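Local coordinates for protein EscN (Escherichia coli O127:H6, PDB 2OBM) that belongs to the ATP synthase alpha/beta family of P-loop nucleotide-binding proteins, carries a type III secretion EscN-type C-terminal domain, and holds ADP in the model, at residues 147-152 / 162-167. The protein carries 1 engineered substitution. Residues are numbered along the deposited sequence; the frame is centred on the assembly and turned at random.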
loop_
_atom_site.group_PDB
_atom_site.type_symbol
_atom_site.label_atom_id
_atom_site.label_comp_id
_atom_site.label_asym_id
_atom_site.label_seq_id
_atom_site.Cartn_x
_atom_site.Cartn_y
_atom_site.Cartn_z
ATOM N N THR A 147 -1.956 8.526 15.254
ATOM C CA THR A 147 -0.806 9.405 15.285
ATOM C C THR A 147 -0.316 9.633 13.878
ATOM O O THR A 147 -0.070 10.765 13.486
ATOM C CB THR A 147 0.330 8.804 16.152
ATOM O OG1 THR A 147 -0.058 8.842 17.524
ATOM C CG2 THR A 147 1.659 9.555 15.983
ATOM N N ALA A 148 -0.178 8.547 13.122
ATOM C CA ALA A 148 0.310 8.604 11.742
ATOM C C ALA A 148 -0.612 9.389 10.820
ATOM O O ALA A 148 -0.157 10.172 9.988
ATOM C CB ALA A 148 0.526 7.183 11.187
ATOM N N THR A 149 -1.911 9.140 10.939
ATOM C CA THR A 149 -2.918 9.860 10.154
ATOM C C THR A 149 -2.961 11.360 10.497
ATOM O O THR A 149 -3.074 12.203 9.617
ATOM C CB THR A 149 -4.324 9.247 10.411
ATOM O OG1 THR A 149 -4.257 7.830 10.216
ATOM C CG2 THR A 149 -5.392 9.866 9.479
ATOM N N THR A 150 -2.877 11.687 11.781
ATOM C CA THR A 150 -2.806 13.106 12.225
ATOM C C THR A 150 -1.576 13.816 11.667
ATOM O O THR A 150 -1.651 14.953 11.213
ATOM C CB THR A 150 -2.793 13.211 13.758
ATOM O OG1 THR A 150 -4.004 12.657 14.277
ATOM C CG2 THR A 150 -2.693 14.660 14.217
ATOM N N ILE A 151 -0.437 13.133 11.689
ATOM C CA ILE A 151 0.787 13.697 11.149
ATOM C C ILE A 151 0.697 13.911 9.646
ATOM O O ILE A 151 1.202 14.915 9.128
ATOM C CB ILE A 151 2.012 12.853 11.537
ATOM C CG1 ILE A 151 2.260 12.994 13.034
ATOM C CG2 ILE A 151 3.247 13.290 10.750
ATOM C CD1 ILE A 151 3.248 12.031 13.580
ATOM N N ALA A 152 0.048 12.985 8.943
ATOM C CA ALA A 152 -0.216 13.153 7.514
ATOM C C ALA A 152 -1.138 14.344 7.269
ATOM O O ALA A 152 -0.926 15.113 6.347
ATOM C CB ALA A 152 -0.829 11.878 6.921
ATOM N N VAL A 162 0.877 14.021 0.385
ATOM C CA VAL A 162 1.349 13.073 1.383
ATOM C C VAL A 162 0.976 11.630 1.040
ATOM O O VAL A 162 -0.119 11.359 0.577
ATOM C CB VAL A 162 0.784 13.440 2.786
ATOM C CG1 VAL A 162 1.304 12.482 3.860
ATOM C CG2 VAL A 162 1.144 14.902 3.121
ATOM N N LEU A 163 1.907 10.712 1.244
ATOM C CA LEU A 163 1.575 9.313 1.162
ATOM C C LEU A 163 1.560 8.765 2.585
ATOM O O LEU A 163 2.560 8.832 3.293
ATOM C CB LEU A 163 2.568 8.546 0.261
ATOM C CG LEU A 163 2.496 7.015 0.305
ATOM C CD1 LEU A 163 1.165 6.476 -0.234
ATOM C CD2 LEU A 163 3.687 6.377 -0.438
ATOM N N LEU A 164 0.403 8.264 3.000
ATOM C CA LEU A 164 0.263 7.588 4.277
ATOM C C LEU A 164 0.343 6.085 4.030
ATOM O O LEU A 164 -0.432 5.544 3.260
ATOM C CB LEU A 164 -1.077 7.952 4.922
ATOM C CG LEU A 164 -1.570 7.230 6.180
ATOM C CD1 LEU A 164 -0.630 7.429 7.387
ATOM C CD2 LEU A 164 -2.970 7.740 6.510
ATOM N N MET A 165 1.294 5.422 4.682
ATOM C CA MET A 165 1.479 3.996 4.487
ATOM C C MET A 165 1.356 3.263 5.818
ATOM O O MET A 165 2.174 3.428 6.706
ATOM C CB MET A 165 2.832 3.707 3.817
ATOM C CG MET A 165 3.129 2.213 3.639
ATOM S SD MET A 165 4.603 1.885 2.630
ATOM C CE MET A 165 4.038 2.462 1.033
ATOM N N MET A 166 0.333 2.440 5.954
ATOM C CA MET A 166 0.102 1.765 7.217
ATOM C C MET A 166 0.269 0.243 7.088
ATOM O O MET A 166 -0.565 -0.444 6.491
ATOM C CB MET A 166 -1.269 2.126 7.774
ATOM C CG MET A 166 -1.598 1.449 9.117
ATOM S SD MET A 166 -3.264 1.871 9.652
ATOM C CE MET A 166 -3.178 3.664 9.616
ATOM N N ASP A 167 1.358 -0.253 7.665
ATOM C CA ASP A 167 1.693 -1.661 7.684
ATOM C C ASP A 167 1.693 -2.165 9.138
ATOM O O ASP A 167 2.731 -2.101 9.799
ATOM C CB ASP A 167 3.089 -1.830 7.064
ATOM C CG ASP A 167 3.428 -3.276 6.745
ATOM O OD1 ASP A 167 2.505 -4.096 6.556
ATOM O OD2 ASP A 167 4.635 -3.582 6.683
#
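L164 meets helix 138-156 with both branches of its forked end. Its CB already faces the helix, and CG, anti to the backbone N (chi1 171°), extends the fork in that direction. There CD1 reaches A148, lying 4.0 Å from A148 CB and 3.8 Å from A148 O, while CD2 passes T149 OG1 at 3.9 Å. T149 OG1 is hydrogen-bonded to the carbonyl of A145, one turn back, and A148 O accepts the helical bond from A152 N. Nearer the connection between the segments, the two methyls of V162 straddle A152, CG1 3.8 Å from A152 CB and CG2 3.8 Å from A152 O. The short axes run at 175°, nearly antiparallel, and 9.0 Å apart, as befits a beta-alpha-beta crossover: helix 138-156 links parallel strands 127-132 and 161-167, and A148 also touches V101 and A103 of strand 99-105 between them. I215 of the adjacent strand 214-222 also touches A152 and L164. M165, on the opposite face of the strand, packs against helix 84-94, and at the strand's end D167 forms a salt bridge with K84 of the probable Walker A motif. All six touching residues are buried and only van der Waals contacts join the segments, so the attachment rests on apolar fit, with T149 OG1 and A148 O engaged within the helix.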